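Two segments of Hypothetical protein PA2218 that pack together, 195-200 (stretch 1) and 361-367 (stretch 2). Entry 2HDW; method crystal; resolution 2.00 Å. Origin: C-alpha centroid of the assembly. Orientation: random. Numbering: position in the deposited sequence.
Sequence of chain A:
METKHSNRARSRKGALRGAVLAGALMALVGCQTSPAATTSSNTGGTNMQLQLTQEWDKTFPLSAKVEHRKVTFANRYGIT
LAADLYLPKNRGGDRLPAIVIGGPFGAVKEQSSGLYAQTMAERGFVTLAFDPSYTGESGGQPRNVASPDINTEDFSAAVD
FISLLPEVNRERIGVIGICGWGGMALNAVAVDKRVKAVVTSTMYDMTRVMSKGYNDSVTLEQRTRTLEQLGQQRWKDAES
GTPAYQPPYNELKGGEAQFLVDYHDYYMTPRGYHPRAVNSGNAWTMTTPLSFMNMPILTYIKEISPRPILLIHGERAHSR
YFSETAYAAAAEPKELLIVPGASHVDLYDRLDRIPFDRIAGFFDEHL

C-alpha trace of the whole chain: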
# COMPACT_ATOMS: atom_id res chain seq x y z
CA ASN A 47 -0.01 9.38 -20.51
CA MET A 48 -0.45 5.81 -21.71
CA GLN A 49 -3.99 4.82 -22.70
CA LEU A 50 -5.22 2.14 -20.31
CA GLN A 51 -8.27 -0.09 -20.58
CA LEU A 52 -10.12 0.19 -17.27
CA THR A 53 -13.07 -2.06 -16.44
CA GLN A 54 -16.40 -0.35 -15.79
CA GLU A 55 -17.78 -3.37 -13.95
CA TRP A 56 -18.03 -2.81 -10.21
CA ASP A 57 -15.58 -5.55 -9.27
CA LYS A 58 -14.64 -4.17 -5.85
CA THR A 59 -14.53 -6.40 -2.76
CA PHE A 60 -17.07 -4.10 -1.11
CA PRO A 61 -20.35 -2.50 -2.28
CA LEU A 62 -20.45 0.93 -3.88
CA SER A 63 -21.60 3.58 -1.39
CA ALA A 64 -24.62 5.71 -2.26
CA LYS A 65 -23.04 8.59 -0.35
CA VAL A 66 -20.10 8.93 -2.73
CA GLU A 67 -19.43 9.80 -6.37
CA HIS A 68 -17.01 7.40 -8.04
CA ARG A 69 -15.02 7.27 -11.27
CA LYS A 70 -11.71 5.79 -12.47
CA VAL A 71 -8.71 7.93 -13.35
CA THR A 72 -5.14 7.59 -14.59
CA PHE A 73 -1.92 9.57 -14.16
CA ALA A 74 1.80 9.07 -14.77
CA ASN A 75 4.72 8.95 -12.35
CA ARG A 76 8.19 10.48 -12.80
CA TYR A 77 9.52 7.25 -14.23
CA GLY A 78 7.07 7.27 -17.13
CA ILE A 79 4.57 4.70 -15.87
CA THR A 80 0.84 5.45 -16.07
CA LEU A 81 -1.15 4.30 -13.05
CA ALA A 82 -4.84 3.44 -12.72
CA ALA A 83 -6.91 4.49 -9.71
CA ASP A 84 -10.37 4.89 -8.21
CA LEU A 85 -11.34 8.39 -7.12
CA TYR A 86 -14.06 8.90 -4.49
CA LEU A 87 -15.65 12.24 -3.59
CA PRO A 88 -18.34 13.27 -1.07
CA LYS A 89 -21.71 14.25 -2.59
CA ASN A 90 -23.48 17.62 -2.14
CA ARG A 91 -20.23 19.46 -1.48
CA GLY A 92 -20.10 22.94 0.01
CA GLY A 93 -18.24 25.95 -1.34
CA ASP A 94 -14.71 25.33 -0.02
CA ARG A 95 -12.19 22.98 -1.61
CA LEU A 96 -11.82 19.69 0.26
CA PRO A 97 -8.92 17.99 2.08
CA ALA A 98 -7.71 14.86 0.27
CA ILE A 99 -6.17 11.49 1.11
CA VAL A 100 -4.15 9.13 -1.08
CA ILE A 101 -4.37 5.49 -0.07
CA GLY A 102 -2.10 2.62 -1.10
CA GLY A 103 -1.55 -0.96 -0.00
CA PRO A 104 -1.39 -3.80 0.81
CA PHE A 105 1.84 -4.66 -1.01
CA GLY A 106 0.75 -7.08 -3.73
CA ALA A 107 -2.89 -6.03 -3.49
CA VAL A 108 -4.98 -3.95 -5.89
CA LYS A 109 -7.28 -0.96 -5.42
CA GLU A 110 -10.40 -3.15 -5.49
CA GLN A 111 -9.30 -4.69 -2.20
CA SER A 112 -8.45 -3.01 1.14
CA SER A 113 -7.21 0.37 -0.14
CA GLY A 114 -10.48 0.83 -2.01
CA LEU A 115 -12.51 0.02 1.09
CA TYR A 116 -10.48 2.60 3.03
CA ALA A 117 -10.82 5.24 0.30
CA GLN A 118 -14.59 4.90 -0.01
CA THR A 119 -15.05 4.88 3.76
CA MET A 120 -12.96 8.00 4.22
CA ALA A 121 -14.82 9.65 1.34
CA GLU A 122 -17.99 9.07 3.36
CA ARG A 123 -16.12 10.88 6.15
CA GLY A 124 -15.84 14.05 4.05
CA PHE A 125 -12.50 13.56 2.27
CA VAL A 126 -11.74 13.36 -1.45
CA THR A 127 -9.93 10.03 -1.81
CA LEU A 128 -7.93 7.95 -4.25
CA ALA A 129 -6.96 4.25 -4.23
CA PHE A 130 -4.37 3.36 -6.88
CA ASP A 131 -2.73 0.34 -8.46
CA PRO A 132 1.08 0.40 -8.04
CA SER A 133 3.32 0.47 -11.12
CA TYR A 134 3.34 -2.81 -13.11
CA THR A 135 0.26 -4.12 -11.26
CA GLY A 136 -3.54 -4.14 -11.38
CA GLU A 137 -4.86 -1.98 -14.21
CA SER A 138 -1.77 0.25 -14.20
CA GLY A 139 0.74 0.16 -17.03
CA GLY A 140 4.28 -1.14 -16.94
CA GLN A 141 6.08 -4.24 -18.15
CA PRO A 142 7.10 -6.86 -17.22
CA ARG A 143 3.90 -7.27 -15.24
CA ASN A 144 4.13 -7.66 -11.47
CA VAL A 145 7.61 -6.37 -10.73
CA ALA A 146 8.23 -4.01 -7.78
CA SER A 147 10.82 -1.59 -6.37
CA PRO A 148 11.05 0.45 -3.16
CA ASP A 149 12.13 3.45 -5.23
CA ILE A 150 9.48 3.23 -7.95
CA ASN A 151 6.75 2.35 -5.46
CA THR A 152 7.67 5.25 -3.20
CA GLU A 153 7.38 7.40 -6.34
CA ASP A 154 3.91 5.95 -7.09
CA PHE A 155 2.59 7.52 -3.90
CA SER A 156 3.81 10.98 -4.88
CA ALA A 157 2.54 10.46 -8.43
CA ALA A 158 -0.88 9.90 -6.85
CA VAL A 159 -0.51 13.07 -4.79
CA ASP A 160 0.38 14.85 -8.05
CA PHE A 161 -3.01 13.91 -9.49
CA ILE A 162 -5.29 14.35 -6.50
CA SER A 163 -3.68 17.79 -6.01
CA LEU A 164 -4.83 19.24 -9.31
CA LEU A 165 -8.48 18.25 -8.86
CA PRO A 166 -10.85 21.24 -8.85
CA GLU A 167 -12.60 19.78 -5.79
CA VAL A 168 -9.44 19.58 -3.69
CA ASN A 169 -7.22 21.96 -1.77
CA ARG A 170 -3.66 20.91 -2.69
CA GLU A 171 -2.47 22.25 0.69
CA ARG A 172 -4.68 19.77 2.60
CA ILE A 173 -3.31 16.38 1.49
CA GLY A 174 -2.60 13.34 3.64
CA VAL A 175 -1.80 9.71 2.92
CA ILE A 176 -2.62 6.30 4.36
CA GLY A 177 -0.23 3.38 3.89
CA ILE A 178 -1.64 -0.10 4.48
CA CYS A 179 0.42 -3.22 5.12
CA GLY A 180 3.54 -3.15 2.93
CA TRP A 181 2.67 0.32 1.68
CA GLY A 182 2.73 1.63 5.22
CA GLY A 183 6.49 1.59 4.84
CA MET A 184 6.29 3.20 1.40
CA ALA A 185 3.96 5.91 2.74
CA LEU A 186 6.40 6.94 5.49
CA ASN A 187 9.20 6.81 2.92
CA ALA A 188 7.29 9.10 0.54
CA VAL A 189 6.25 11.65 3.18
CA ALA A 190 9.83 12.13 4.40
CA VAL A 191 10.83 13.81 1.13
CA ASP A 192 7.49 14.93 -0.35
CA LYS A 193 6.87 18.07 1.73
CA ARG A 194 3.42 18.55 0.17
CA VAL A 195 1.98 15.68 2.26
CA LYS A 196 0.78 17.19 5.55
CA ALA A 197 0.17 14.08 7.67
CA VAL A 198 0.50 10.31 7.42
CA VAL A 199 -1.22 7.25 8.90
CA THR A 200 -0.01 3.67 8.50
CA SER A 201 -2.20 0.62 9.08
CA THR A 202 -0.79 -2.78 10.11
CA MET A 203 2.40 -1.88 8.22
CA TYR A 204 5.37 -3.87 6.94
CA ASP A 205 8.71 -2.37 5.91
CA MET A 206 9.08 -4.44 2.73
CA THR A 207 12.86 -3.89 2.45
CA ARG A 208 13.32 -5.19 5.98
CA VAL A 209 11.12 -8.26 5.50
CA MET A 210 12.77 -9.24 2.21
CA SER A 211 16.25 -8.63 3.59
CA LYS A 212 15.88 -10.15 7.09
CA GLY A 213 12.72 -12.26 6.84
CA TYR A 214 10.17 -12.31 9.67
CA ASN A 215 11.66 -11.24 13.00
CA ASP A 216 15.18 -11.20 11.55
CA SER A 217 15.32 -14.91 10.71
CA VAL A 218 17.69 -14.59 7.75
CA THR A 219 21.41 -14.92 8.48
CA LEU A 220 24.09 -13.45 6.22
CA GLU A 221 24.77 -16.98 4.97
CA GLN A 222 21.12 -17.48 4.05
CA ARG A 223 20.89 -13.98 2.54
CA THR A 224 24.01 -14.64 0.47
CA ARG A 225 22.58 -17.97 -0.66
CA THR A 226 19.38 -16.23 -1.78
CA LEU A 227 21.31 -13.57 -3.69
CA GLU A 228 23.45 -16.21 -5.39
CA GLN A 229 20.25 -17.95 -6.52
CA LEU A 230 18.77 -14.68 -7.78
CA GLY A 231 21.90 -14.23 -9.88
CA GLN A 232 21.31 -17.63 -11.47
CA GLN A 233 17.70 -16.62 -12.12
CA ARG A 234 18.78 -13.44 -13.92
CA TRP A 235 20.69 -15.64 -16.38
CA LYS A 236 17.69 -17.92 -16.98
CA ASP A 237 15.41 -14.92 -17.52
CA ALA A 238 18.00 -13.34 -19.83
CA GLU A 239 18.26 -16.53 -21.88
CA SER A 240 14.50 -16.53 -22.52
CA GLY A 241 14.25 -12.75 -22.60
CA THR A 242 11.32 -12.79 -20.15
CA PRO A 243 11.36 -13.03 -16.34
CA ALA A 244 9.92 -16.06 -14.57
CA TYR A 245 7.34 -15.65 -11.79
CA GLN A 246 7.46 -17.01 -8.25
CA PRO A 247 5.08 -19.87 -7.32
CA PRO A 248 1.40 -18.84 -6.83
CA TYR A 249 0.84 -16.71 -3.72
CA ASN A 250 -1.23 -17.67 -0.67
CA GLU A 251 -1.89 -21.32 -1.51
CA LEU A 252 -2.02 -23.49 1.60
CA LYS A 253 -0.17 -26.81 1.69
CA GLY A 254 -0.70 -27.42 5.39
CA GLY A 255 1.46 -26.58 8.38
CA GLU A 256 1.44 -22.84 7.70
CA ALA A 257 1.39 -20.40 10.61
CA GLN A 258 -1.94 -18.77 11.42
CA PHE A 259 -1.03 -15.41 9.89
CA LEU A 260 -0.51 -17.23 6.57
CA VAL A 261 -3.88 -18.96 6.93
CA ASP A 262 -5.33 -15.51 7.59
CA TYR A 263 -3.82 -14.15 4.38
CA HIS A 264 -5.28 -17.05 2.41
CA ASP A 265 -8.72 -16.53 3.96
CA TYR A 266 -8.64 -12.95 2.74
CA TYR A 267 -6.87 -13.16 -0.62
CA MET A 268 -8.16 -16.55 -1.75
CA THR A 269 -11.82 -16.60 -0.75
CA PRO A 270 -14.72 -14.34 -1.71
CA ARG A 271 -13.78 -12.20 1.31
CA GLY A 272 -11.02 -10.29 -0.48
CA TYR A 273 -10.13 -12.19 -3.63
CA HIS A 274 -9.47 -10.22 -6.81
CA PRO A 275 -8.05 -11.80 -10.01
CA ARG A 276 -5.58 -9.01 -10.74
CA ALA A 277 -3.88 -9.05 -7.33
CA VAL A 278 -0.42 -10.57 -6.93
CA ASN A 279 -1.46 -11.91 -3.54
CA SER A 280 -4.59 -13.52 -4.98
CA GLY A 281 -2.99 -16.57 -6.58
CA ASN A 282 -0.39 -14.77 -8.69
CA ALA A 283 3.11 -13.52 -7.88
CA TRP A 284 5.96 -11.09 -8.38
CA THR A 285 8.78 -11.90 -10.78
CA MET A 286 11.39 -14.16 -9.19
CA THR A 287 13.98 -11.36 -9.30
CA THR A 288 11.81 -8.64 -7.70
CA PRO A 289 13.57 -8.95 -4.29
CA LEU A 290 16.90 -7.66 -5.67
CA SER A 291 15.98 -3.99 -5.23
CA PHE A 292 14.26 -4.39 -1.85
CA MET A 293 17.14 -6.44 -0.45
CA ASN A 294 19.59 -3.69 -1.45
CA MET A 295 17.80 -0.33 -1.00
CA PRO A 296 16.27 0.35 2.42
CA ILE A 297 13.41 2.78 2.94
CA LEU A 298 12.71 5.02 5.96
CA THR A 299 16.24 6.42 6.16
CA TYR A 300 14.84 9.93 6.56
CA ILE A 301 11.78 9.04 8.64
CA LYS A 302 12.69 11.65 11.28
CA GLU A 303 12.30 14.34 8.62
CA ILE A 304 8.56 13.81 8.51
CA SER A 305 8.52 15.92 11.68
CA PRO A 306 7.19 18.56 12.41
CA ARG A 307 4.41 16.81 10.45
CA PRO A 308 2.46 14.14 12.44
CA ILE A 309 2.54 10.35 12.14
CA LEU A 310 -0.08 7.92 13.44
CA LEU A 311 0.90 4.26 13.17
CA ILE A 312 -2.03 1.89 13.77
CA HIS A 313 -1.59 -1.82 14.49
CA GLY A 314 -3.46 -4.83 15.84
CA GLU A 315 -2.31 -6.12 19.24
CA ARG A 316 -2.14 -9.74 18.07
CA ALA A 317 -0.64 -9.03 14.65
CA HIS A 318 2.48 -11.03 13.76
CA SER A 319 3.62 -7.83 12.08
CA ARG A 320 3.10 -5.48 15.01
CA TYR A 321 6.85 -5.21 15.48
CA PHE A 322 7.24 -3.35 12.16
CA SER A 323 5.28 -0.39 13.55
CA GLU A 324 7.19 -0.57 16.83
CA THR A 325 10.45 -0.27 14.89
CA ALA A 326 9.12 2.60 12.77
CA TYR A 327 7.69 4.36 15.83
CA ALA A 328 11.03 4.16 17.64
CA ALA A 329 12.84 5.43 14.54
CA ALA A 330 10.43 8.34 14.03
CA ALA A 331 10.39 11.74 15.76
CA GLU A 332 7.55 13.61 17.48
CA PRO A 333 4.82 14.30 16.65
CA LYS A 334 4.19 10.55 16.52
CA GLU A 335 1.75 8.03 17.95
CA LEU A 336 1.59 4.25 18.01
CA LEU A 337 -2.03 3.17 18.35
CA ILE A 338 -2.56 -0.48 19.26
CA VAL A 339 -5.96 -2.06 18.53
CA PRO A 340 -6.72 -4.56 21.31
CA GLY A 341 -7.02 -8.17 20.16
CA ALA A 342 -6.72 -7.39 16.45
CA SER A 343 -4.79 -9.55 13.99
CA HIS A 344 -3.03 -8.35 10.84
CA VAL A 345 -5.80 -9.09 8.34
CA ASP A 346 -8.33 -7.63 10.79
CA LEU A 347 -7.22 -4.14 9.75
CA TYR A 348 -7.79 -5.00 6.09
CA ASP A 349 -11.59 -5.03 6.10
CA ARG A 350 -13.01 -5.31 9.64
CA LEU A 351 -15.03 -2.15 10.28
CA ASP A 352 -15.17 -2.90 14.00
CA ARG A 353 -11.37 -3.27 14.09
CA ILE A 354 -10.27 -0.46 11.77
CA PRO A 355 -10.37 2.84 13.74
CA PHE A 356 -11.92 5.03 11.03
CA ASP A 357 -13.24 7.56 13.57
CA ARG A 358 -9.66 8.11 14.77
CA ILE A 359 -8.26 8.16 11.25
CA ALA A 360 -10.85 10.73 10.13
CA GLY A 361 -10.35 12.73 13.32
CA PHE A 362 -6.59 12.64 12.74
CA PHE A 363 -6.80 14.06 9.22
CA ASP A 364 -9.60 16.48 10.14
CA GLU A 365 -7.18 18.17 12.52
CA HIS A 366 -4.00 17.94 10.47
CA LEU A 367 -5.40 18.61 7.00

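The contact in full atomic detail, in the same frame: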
# COMPACT_ATOMS: atom_id res chain seq x y z
N VAL A 195 2.82 16.53 1.41
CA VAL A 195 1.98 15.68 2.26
C VAL A 195 2.04 16.18 3.70
O VAL A 195 3.10 16.18 4.33
CB VAL A 195 2.41 14.20 2.17
CG1 VAL A 195 1.42 13.32 2.91
CG2 VAL A 195 2.51 13.77 0.71
N LYS A 196 0.89 16.61 4.22
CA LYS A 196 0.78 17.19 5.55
C LYS A 196 0.74 16.26 6.76
O LYS A 196 1.13 16.65 7.86
CB LYS A 196 -0.45 18.10 5.61
CG LYS A 196 -0.42 19.26 4.62
CD LYS A 196 0.83 20.11 4.78
CE LYS A 196 0.65 21.49 4.15
NZ LYS A 196 0.29 21.40 2.72
N ALA A 197 0.26 15.04 6.57
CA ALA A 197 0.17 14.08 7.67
C ALA A 197 0.12 12.69 7.08
O ALA A 197 -0.22 12.52 5.91
CB ALA A 197 -1.09 14.35 8.50
N VAL A 198 0.47 11.69 7.89
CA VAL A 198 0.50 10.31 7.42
C VAL A 198 0.07 9.30 8.48
O VAL A 198 0.46 9.40 9.65
CB VAL A 198 1.93 9.92 6.93
CG1 VAL A 198 2.93 10.07 8.08
CG2 VAL A 198 1.94 8.49 6.40
N VAL A 199 -0.73 8.34 8.05
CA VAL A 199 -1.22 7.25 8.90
C VAL A 199 -0.79 5.95 8.24
O VAL A 199 -0.82 5.84 7.02
CB VAL A 199 -2.77 7.22 8.96
CG1 VAL A 199 -3.25 5.86 9.49
CG2 VAL A 199 -3.28 8.34 9.85
N THR A 200 -0.37 4.97 9.04
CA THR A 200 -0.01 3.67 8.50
C THR A 200 -0.91 2.67 9.20
O THR A 200 -1.25 2.85 10.37
CB THR A 200 1.47 3.28 8.77
OG1 THR A 200 1.72 3.28 10.18
CG2 THR A 200 2.41 4.25 8.08
N GLY A 361 -10.62 11.68 12.36
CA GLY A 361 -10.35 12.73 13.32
C GLY A 361 -8.92 13.23 13.17
O GLY A 361 -8.65 14.43 13.29
N PHE A 362 -8.00 12.31 12.92
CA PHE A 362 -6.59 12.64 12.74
C PHE A 362 -6.42 13.59 11.56
O PHE A 362 -5.81 14.66 11.70
CB PHE A 362 -5.80 11.35 12.49
CG PHE A 362 -4.34 11.57 12.19
CD1 PHE A 362 -3.44 11.84 13.21
CD2 PHE A 362 -3.87 11.46 10.89
CE1 PHE A 362 -2.08 11.99 12.94
CE2 PHE A 362 -2.50 11.61 10.60
CZ PHE A 362 -1.61 11.87 11.64
N PHE A 363 -6.94 13.21 10.40
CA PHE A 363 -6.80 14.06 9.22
C PHE A 363 -7.64 15.33 9.31
O PHE A 363 -7.25 16.35 8.76
CB PHE A 363 -7.13 13.28 7.95
CG PHE A 363 -6.08 12.27 7.57
CD1 PHE A 363 -4.78 12.67 7.31
CD2 PHE A 363 -6.40 10.91 7.47
CE1 PHE A 363 -3.79 11.74 6.95
CE2 PHE A 363 -5.42 9.97 7.11
CZ PHE A 363 -4.12 10.39 6.85
N ASP A 364 -8.77 15.28 10.00
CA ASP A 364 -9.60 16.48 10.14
C ASP A 364 -8.76 17.58 10.80
O ASP A 364 -8.81 18.74 10.40
CB ASP A 364 -10.85 16.23 10.99
CG ASP A 364 -11.97 15.56 10.21
OD1 ASP A 364 -12.15 15.89 9.02
OD2 ASP A 364 -12.68 14.71 10.79
N GLU A 365 -8.00 17.20 11.82
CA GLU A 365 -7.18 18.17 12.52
C GLU A 365 -5.96 18.61 11.73
O GLU A 365 -5.67 19.80 11.61
CB GLU A 365 -6.70 17.63 13.86
CG GLU A 365 -5.96 18.70 14.65
CD GLU A 365 -5.17 18.14 15.80
OE1 GLU A 365 -5.71 17.30 16.55
OE2 GLU A 365 -4.01 18.57 15.97
N HIS A 366 -5.23 17.64 11.19
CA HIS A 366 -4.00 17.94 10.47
C HIS A 366 -4.10 18.40 9.02
O HIS A 366 -3.15 18.97 8.48
CB HIS A 366 -3.06 16.75 10.58
CG HIS A 366 -2.76 16.36 12.00
ND1 HIS A 366 -2.22 17.24 12.91
CD2 HIS A 366 -2.95 15.20 12.67
CE1 HIS A 366 -2.09 16.64 14.08
NE2 HIS A 366 -2.53 15.40 13.96
N LEU A 367 -5.24 18.17 8.38
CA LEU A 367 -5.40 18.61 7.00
C LEU A 367 -6.21 19.91 6.96
O LEU A 367 -6.81 20.21 5.91
CB LEU A 367 -6.10 17.52 6.17
CG LEU A 367 -5.19 16.58 5.37
CD1 LEU A 367 -3.94 16.23 6.15
CD2 LEU A 367 -5.97 15.34 4.98
OXT LEU A 367 -6.20 20.63 7.98

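The last turns of the C-terminal helix run alongside a β-strand from much earlier in the chain. The two run nearly antiparallel, at 169°, with their axes 9.2 Å apart at closest approach. No hydrogen bond joins them; the contact is mainly apolar and buries 301 Å² in all.

Along stretch 1, Val-195 makes no contact. Lys-196 sets its CB 4.0 Å from Leu-367 CD1 and equally far, 4.0 Å, from His-366 O, so the aliphatic base of the side chain packs here while its end leads away and NZ is hydrogen-bonded elsewhere in the structure.

Ala-197 has the largest area covered in the interface. Here the backbones come close, with Ala-197 CA 6.3 Å from His-366 CA. Ala-197 CB points toward stretch 2 and lies 3.7 Å from Phe-362 CE2, 3.7 Å from His-366 CB and 4.1 Å from Leu-367 CD1. The carbonyl Ala-197 O meets the edge of the Phe-363 ring, 3.8 Å from Phe-363 CE1.

Strand alternation then turns the side chain of Val-198 away, leaving its backbone to face the aromatics, with Val-198 O 3.8 Å from Phe-362 CZ. Val-199 points back toward the helix. Its CG2 reaches both phenylalanine rings, a tight 3.3 Å from Phe-362 CD2 and 3.7 Å from Phe-363 CZ. Thr-200 lies beyond the contact.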